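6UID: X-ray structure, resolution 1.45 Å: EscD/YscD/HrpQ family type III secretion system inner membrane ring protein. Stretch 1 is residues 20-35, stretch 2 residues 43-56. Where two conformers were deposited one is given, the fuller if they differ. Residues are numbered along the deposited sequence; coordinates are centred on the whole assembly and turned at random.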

ATOM      1  N   SER A  20      12.957   3.644   3.883  1.00 11.93           N
ATOM      2  CA  SER A  20      13.702   2.486   3.415  1.00 12.51           C
ATOM      3  C   SER A  20      13.401   1.277   4.289  1.00 12.75           C
ATOM      4  O   SER A  20      13.259   1.406   5.510  1.00 12.84           O
ATOM      5  CB  SER A  20      15.204   2.755   3.461  1.00 13.68           C
ATOM      6  OG  SER A  20      15.562   3.846   2.619  1.00 20.80           O
ATOM      7  N   LEU A  21      13.306   0.102   3.674  1.00 13.43           N
ATOM      8  CA  LEU A  21      12.859  -1.113   4.331  1.00 13.97           C
ATOM      9  C   LEU A  21      13.930  -2.187   4.197  1.00 15.05           C
ATOM     10  O   LEU A  21      14.388  -2.483   3.082  1.00 16.02           O
ATOM     11  CB  LEU A  21      11.578  -1.643   3.683  1.00 15.55           C
ATOM     12  CG  LEU A  21      10.398  -0.679   3.648  1.00 15.37           C
ATOM     13  CD1 LEU A  21       9.245  -1.364   2.912  1.00 19.90           C
ATOM     14  CD2 LEU A  21       9.979  -0.170   5.010  1.00 17.45           C
ATOM     15  N   GLY A  22      14.292  -2.791   5.319  1.00 13.70           N
ATOM     16  CA  GLY A  22      15.114  -3.977   5.330  1.00 14.86           C
ATOM     17  C   GLY A  22      14.282  -5.227   5.102  1.00 15.04           C
ATOM     18  O   GLY A  22      13.105  -5.176   4.737  1.00 16.34           O
ATOM     19  N   GLU A  23      14.914  -6.375   5.332  1.00 16.93           N
ATOM     20  CA  GLU A  23      14.272  -7.668   5.115  0.50 14.47           C
ATOM     21  C   GLU A  23      13.478  -8.076   6.351  1.00 14.00           C
ATOM     22  O   GLU A  23      13.984  -7.997   7.476  1.00 17.04           O
ATOM     23  CB  GLU A  23      15.320  -8.737   4.800  0.50 18.96           C
ATOM     24  CG  GLU A  23      15.977  -8.587   3.431  0.50 30.87           C
ATOM     25  CD  GLU A  23      16.700  -9.854   2.991  0.50 51.73           C
ATOM     26  OE1 GLU A  23      17.642 -10.274   3.696  0.50 53.46           O
ATOM     27  OE2 GLU A  23      16.320 -10.437   1.949  0.50 42.94           O
ATOM     28  N   GLY A  24      12.237  -8.506   6.136  1.00 14.45           N
ATOM     29  CA  GLY A  24      11.394  -9.040   7.176  1.00 15.31           C
ATOM     30  C   GLY A  24       9.955  -8.566   7.042  1.00 15.14           C
ATOM     31  O   GLY A  24       9.525  -8.072   6.008  1.00 14.80           O
ATOM     32  N   ARG A  25       9.229  -8.756   8.133  1.00 14.72           N
ATOM     33  CA  ARG A  25       7.826  -8.384   8.228  0.50 14.15           C
ATOM     34  C   ARG A  25       7.699  -6.884   8.445  1.00 13.81           C
ATOM     35  O   ARG A  25       8.408  -6.301   9.277  1.00 14.88           O
ATOM     36  CB  ARG A  25       7.209  -9.119   9.420  0.50 14.68           C
ATOM     37  CG  ARG A  25       5.765  -8.771   9.748  0.50 17.65           C
ATOM     38  CD  ARG A  25       5.260  -9.653  10.884  0.50 13.74           C
ATOM     39  NE  ARG A  25       3.819  -9.564  11.078  0.50 15.56           N
ATOM     40  CZ  ARG A  25       3.217  -8.613  11.781  0.50 12.27           C
ATOM     41  NH1 ARG A  25       3.932  -7.676  12.371  0.50 13.92           N
ATOM     42  NH2 ARG A  25       1.898  -8.619  11.920  0.50 18.26           N
ATOM     43  N   VAL A  26       6.774  -6.261   7.714  1.00 12.60           N
ATOM     44  CA  VAL A  26       6.466  -4.839   7.849  1.00 12.91           C
ATOM     45  C   VAL A  26       4.966  -4.684   8.051  1.00 13.37           C
ATOM     46  O   VAL A  26       4.184  -4.949   7.132  1.00 14.37           O
ATOM     47  CB  VAL A  26       6.926  -4.032   6.626  1.00 14.00           C
ATOM     48  CG1 VAL A  26       6.585  -2.542   6.817  1.00 16.29           C
ATOM     49  CG2 VAL A  26       8.421  -4.212   6.385  1.00 16.33           C
ATOM     50  N   ALA A  27       4.564  -4.227   9.231  1.00 13.01           N
ATOM     51  CA  ALA A  27       3.168  -3.952   9.533  1.00 13.47           C
ATOM     52  C   ALA A  27       2.951  -2.449   9.465  1.00 13.44           C
ATOM     53  O   ALA A  27       3.742  -1.672  10.006  1.00 13.90           O
ATOM     54  CB  ALA A  27       2.803  -4.482  10.921  1.00 15.53           C
ATOM     55  N   LEU A  28       1.893  -2.045   8.793  1.00 12.56           N
ATOM     56  CA  LEU A  28       1.516  -0.646   8.661  1.00 12.49           C
ATOM     57  C   LEU A  28       0.172  -0.461   9.347  1.00 13.32           C
ATOM     58  O   LEU A  28      -0.743  -1.270   9.145  1.00 14.41           O
ATOM     59  CB  LEU A  28       1.379  -0.271   7.192  1.00 14.65           C
ATOM     60  CG  LEU A  28       2.598  -0.453   6.291  1.00 14.93           C
ATOM     61  CD1 LEU A  28       2.694  -1.871   5.766  1.00 17.13           C
ATOM     62  CD2 LEU A  28       2.539   0.528   5.137  1.00 20.96           C
ATOM     63  N   GLY A  29       0.036   0.592  10.144  1.00 12.60           N
ATOM     64  CA  GLY A  29      -1.213   0.781  10.862  1.00 12.85           C
ATOM     65  C   GLY A  29      -1.157   1.974  11.786  1.00 13.88           C
ATOM     66  O   GLY A  29      -0.139   2.664  11.892  1.00 14.50           O
ATOM     67  N   SER A  30      -2.249   2.173  12.518  1.00 14.79           N
ATOM     68  CA  SER A  30      -2.367   3.337  13.385  1.00 15.03           C
ATOM     69  C   SER A  30      -1.932   3.095  14.820  1.00 16.31           C
ATOM     70  O   SER A  30      -1.855   4.065  15.580  1.00 18.37           O
ATOM     71  CB  SER A  30      -3.817   3.826  13.395  1.00 18.62           C
ATOM     72  OG  SER A  30      -4.670   2.798  13.845  1.00 21.91           O
ATOM     73  N   ASP A  31      -1.669   1.846  15.214  1.00 14.81           N
ATOM     74  CA  ASP A  31      -1.285   1.527  16.587  1.00 16.48           C
ATOM     75  C   ASP A  31       0.228   1.401  16.674  1.00 16.50           C
ATOM     76  O   ASP A  31       0.793   0.424  16.144  1.00 15.77           O
ATOM     77  CB  ASP A  31      -1.945   0.213  17.004  1.00 17.62           C
ATOM     78  CG  ASP A  31      -1.620  -0.184  18.438  1.00 21.47           C
ATOM     79  OD1 ASP A  31      -0.824   0.520  19.105  1.00 21.66           O
ATOM     80  OD2 ASP A  31      -2.178  -1.215  18.893  1.00 25.44           O
ATOM     81  N   PRO A  32       0.921   2.316  17.367  1.00 17.03           N
ATOM     82  CA  PRO A  32       2.386   2.232  17.428  1.00 16.86           C
ATOM     83  C   PRO A  32       2.919   1.010  18.168  1.00 20.28           C
ATOM     84  O   PRO A  32       4.092   0.670  17.966  1.00 25.57           O
ATOM     85  CB  PRO A  32       2.793   3.548  18.109  1.00 19.14           C
ATOM     86  CG  PRO A  32       1.590   4.011  18.815  1.00 25.74           C
ATOM     87  CD  PRO A  32       0.392   3.488  18.086  1.00 21.95           C
ATOM     88  N   LEU A  33       2.111   0.319  18.982  1.00 17.47           N
ATOM     89  CA  LEU A  33       2.589  -0.923  19.590  1.00 21.71           C
ATOM     90  C   LEU A  33       2.707  -2.048  18.567  1.00 22.16           C
ATOM     91  O   LEU A  33       3.531  -2.955  18.745  1.00 27.06           O
ATOM     92  CB  LEU A  33       1.660  -1.367  20.716  1.00 20.60           C
ATOM     93  CG  LEU A  33       1.944  -0.769  22.099  1.00 38.93           C
ATOM     94  CD1 LEU A  33       2.041   0.725  22.037  1.00 30.16           C
ATOM     95  CD2 LEU A  33       0.837  -1.170  23.056  1.00 45.05           C
ATOM     96  N   GLN A  34       1.912  -2.000  17.487  1.00 16.53           N
ATOM     97  CA  GLN A  34       1.801  -3.098  16.537  1.00 18.92           C
ATOM     98  C   GLN A  34       2.336  -2.766  15.159  1.00 17.87           C
ATOM     99  O   GLN A  34       2.480  -3.683  14.336  1.00 23.12           O
ATOM    100  CB  GLN A  34       0.331  -3.504  16.390  1.00 16.84           C
ATOM    101  CG  GLN A  34      -0.326  -3.934  17.687  1.00 19.49           C
ATOM    102  CD  GLN A  34      -1.689  -4.528  17.444  1.00 22.52           C
ATOM    103  OE1 GLN A  34      -1.809  -5.673  16.993  1.00 25.39           O
ATOM    104  NE2 GLN A  34      -2.723  -3.741  17.684  1.00 22.79           N
ATOM    105  N   ALA A  35       2.610  -1.504  14.863  1.00 15.45           N
ATOM    106  CA  ALA A  35       2.948  -1.066  13.517  1.00 16.22           C
ATOM    107  C   ALA A  35       4.398  -0.622  13.414  1.00 16.64           C
ATOM    108  O   ALA A  35       4.876   0.187  14.226  1.00 19.62           O
ATOM    109  CB  ALA A  35       2.032   0.081  13.089  1.00 18.94           C
ATOM    110  N   GLY A  43      -9.821   6.029   9.119  1.00 19.01           N
ATOM    111  CA  GLY A  43     -10.108   4.701   8.608  1.00 19.70           C
ATOM    112  C   GLY A  43      -8.944   3.738   8.608  1.00 18.77           C
ATOM    113  O   GLY A  43      -9.085   2.630   8.092  1.00 21.50           O
ATOM    114  N   ILE A  44      -7.790   4.132   9.130  1.00 17.31           N
ATOM    115  CA  ILE A  44      -6.646   3.224   9.212  1.00 18.29           C
ATOM    116  C   ILE A  44      -6.770   2.352  10.459  1.00 17.52           C
ATOM    117  O   ILE A  44      -6.794   2.861  11.590  1.00 18.04           O
ATOM    118  CB  ILE A  44      -5.331   4.009   9.249  1.00 16.59           C
ATOM    119  CG1 ILE A  44      -5.111   4.810   7.966  1.00 18.98           C
ATOM    120  CG2 ILE A  44      -4.163   3.059   9.527  1.00 17.13           C
ATOM    121  CD1 ILE A  44      -4.861   3.945   6.711  1.00 20.61           C
ATOM    122  N   ALA A  45      -6.747   1.037  10.269  1.00 14.63           N
ATOM    123  CA  ALA A  45      -6.854   0.096  11.366  1.00 15.30           C
ATOM    124  C   ALA A  45      -5.559   0.036  12.177  1.00 14.96           C
ATOM    125  O   ALA A  45      -4.485   0.426  11.710  1.00 14.81           O
ATOM    126  CB  ALA A  45      -7.201  -1.292  10.836  1.00 15.96           C
ATOM    127  N   ALA A  46      -5.674  -0.500  13.396  1.00 16.23           N
ATOM    128  CA  ALA A  46      -4.509  -0.666  14.268  1.00 15.65           C
ATOM    129  C   ALA A  46      -3.367  -1.372  13.542  1.00 17.40           C
ATOM    130  O   ALA A  46      -2.210  -0.909  13.561  1.00 15.22           O
ATOM    131  CB  ALA A  46      -4.904  -1.441  15.519  1.00 17.47           C
ATOM    132  N   VAL A  47      -3.688  -2.483  12.870  1.00 15.56           N
ATOM    133  CA  VAL A  47      -2.829  -3.095  11.855  1.00 13.83           C
ATOM    134  C   VAL A  47      -3.636  -3.114  10.569  1.00 14.39           C
ATOM    135  O   VAL A  47      -4.618  -3.865  10.438  1.00 17.69           O
ATOM    136  CB  VAL A  47      -2.339  -4.497  12.240  1.00 16.67           C
ATOM    137  CG1 VAL A  47      -1.460  -5.076  11.141  1.00 17.50           C
ATOM    138  CG2 VAL A  47      -1.559  -4.437  13.548  1.00 17.03           C
ATOM    139  N   HIS A  48      -3.241  -2.269   9.631  1.00 12.20           N
ATOM    140  CA  HIS A  48      -3.989  -2.053   8.406  1.00 12.39           C
ATOM    141  C   HIS A  48      -3.517  -2.936   7.259  1.00 13.03           C
ATOM    142  O   HIS A  48      -4.335  -3.376   6.439  1.00 14.48           O
ATOM    143  CB  HIS A  48      -3.833  -0.578   8.010  1.00 14.42           C
ATOM    144  CG  HIS A  48      -4.839  -0.122   7.008  1.00 14.32           C
ATOM    145  ND1 HIS A  48      -6.135   0.201   7.354  1.00 16.84           N
ATOM    146  CD2 HIS A  48      -4.740   0.060   5.676  1.00 18.34           C
ATOM    147  CE1 HIS A  48      -6.798   0.535   6.260  1.00 17.27           C
ATOM    148  NE2 HIS A  48      -5.976   0.472   5.233  1.00 16.69           N
ATOM    149  N   LEU A  49      -2.212  -3.169   7.165  1.00 12.89           N
ATOM    150  CA  LEU A  49      -1.599  -3.892   6.065  1.00 13.75           C
ATOM    151  C   LEU A  49      -0.317  -4.527   6.580  1.00 12.73           C
ATOM    152  O   LEU A  49       0.407  -3.915   7.366  1.00 13.80           O
ATOM    153  CB  LEU A  49      -1.289  -2.907   4.937  1.00 14.75           C
ATOM    154  CG  LEU A  49      -0.663  -3.454   3.655  1.00 14.87           C
ATOM    155  CD1 LEU A  49      -1.607  -4.429   3.000  1.00 16.74           C
ATOM    156  CD2 LEU A  49      -0.333  -2.301   2.706  1.00 18.22           C
ATOM    157  N   VAL A  50      -0.054  -5.776   6.186  1.00 12.73           N
ATOM    158  CA  VAL A  50       1.160  -6.483   6.555  1.00 13.59           C
ATOM    159  C   VAL A  50       1.805  -6.999   5.286  1.00 13.34           C
ATOM    160  O   VAL A  50       1.150  -7.679   4.480  1.00 13.49           O
ATOM    161  CB  VAL A  50       0.890  -7.651   7.516  1.00 14.84           C
ATOM    162  CG1 VAL A  50       2.193  -8.262   7.978  1.00 16.84           C
ATOM    163  CG2 VAL A  50       0.113  -7.189   8.704  1.00 16.30           C
ATOM    164  N   LEU A  51       3.078  -6.681   5.121  1.00 12.47           N
ATOM    165  CA  LEU A  51       3.905  -7.109   4.013  1.00 12.42           C
ATOM    166  C   LEU A  51       5.076  -7.946   4.510  1.00 13.88           C
ATOM    167  O   LEU A  51       5.516  -7.830   5.662  1.00 13.76           O
ATOM    168  CB  LEU A  51       4.508  -5.887   3.311  1.00 13.78           C
ATOM    169  CG  LEU A  51       3.520  -4.802   2.906  1.00 13.92           C
ATOM    170  CD1 LEU A  51       4.283  -3.585   2.412  1.00 16.79           C
ATOM    171  CD2 LEU A  51       2.561  -5.319   1.854  1.00 15.84           C
ATOM    172  N   GLU A  52       5.619  -8.768   3.619  1.00 12.58           N
ATOM    173  CA  GLU A  52       6.869  -9.475   3.841  1.00 14.65           C
ATOM    174  C   GLU A  52       7.845  -8.991   2.790  1.00 14.00           C
ATOM    175  O   GLU A  52       7.557  -9.087   1.582  1.00 15.08           O
ATOM    176  CB  GLU A  52       6.679 -10.986   3.743  1.00 18.66           C
ATOM    177  CG  GLU A  52       7.969 -11.776   4.005  1.00 32.40           C
ATOM    178  N   VAL A  53       8.974  -8.458   3.232  1.00 13.49           N
ATOM    179  CA  VAL A  53       9.964  -7.825   2.368  1.00 14.49           C
ATOM    180  C   VAL A  53      11.238  -8.663   2.373  1.00 15.86           C
ATOM    181  O   VAL A  53      11.744  -9.038   3.437  1.00 15.76           O
ATOM    182  CB  VAL A  53      10.263  -6.387   2.848  1.00 15.80           C
ATOM    183  CG1 VAL A  53      11.321  -5.713   1.947  1.00 17.19           C
ATOM    184  CG2 VAL A  53       8.992  -5.543   2.936  1.00 19.75           C
ATOM    185  N   ASP A  54      11.787  -8.919   1.202  1.00 15.08           N
ATOM    186  CA  ASP A  54      13.106  -9.531   1.108  1.00 15.05           C
ATOM    187  C   ASP A  54      13.843  -8.917  -0.071  1.00 14.43           C
ATOM    188  O   ASP A  54      13.317  -8.053  -0.769  1.00 15.52           O
ATOM    189  CB  ASP A  54      13.002 -11.053   1.087  1.00 18.29           C
ATOM    190  CG  ASP A  54      12.142 -11.556  -0.030  1.00 21.92           C
ATOM    191  OD1 ASP A  54      12.289 -11.037  -1.158  1.00 20.61           O
ATOM    192  OD2 ASP A  54      11.313 -12.465   0.221  1.00 27.12           O
ATOM    193  N   ALA A  55      15.067  -9.384  -0.318  1.00 15.02           N
ATOM    194  CA  ALA A  55      15.853  -8.783  -1.384  1.00 15.47           C
ATOM    195  C   ALA A  55      15.213  -8.972  -2.748  1.00 18.56           C
ATOM    196  O   ALA A  55      15.444  -8.162  -3.652  1.00 21.10           O
ATOM    197  CB  ALA A  55      17.244  -9.399  -1.407  1.00 18.75           C
ATOM    198  N   GLN A  56      14.382 -10.001  -2.910  1.00 15.60           N
ATOM    199  CA  GLN A  56      13.779 -10.305  -4.192  1.00 14.98           C
ATOM    200  C   GLN A  56      12.482  -9.544  -4.441  1.00 15.76           C
ATOM    201  O   GLN A  56      12.101  -9.374  -5.605  1.00 18.93           O
ATOM    202  CB  GLN A  56      13.490 -11.807  -4.279  1.00 15.71           C
ATOM    203  CG  GLN A  56      14.722 -12.702  -4.276  1.00 18.54           C
ATOM    204  CD  GLN A  56      15.385 -12.842  -2.929  1.00 19.12           C
ATOM    205  OE1 GLN A  56      14.737 -13.054  -1.913  1.00 20.94           O
ATOM    206  NE2 GLN A  56      16.710 -12.737  -2.921  1.00 27.62           N
TER

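The contact is built on an antiparallel strand pairing, residues 24-29 against the strand that starts at residue 49, held mainly by backbone hydrogen bonds. Val26 and Leu51 form the most regular pair: Val26 N to Leu51 O and Leu51 N to Val26 O both measure 2.9 Å and are nearly linear. Gly24 and Val53 repeat this reciprocal pattern, with Gly24 N to Val53 O at 2.8 Å and Val53 N to Gly24 O at 2.9 Å. At Leu28 and Leu49, on the other side of the Val26-Leu51 pair, the ladder begins to change. Leu28 N donates to Leu49 O (2.8 Å), but Leu28 O accepts from both Leu49 N (3.1 Å) and His48 N (2.7 Å), so one carbonyl serves two successive amides where stretch 2 enters its strand.

Beyond this point the backbone bonds continue into the loops, with Ser30 N to Ala45 O at 3.0 Å and a longer bond from Asp31 N to Ala46 O at 3.3 Å. Gly29 fits tightly here: its CA lies 3.3 Å from Ala46 O, and a CB would clash with that oxygen and with Val47 CA. At the other end, the Glu23 side chain reaches toward stretch 2, where its OE2 accepts a hydrogen bond from Ala55 N (2.8 Å).

Side chains alternate between the two faces of the sheet. On one, Val53 packs through CG2 against Val26 CG2 (3.7 Å) and Leu21 CD1 (4.2 Å), while Leu28 CD1 meets Leu51 CD1 at 4.1 Å and Leu49 CB at 4.2 Å, giving a continuous apolar layer. The opposite face carries Ala27, Val50 and Arg25. Ala27 CB lies 4.3 Å from Val47 CG1 and 4.4 Å from Val50 CG2, and the extended Arg25 side chain lays one face of its guanidinium over Val50, with NE 3.7 Å from CG1. Farther along, Gln34 CB approaches Val47 CG2 to 3.5 Å.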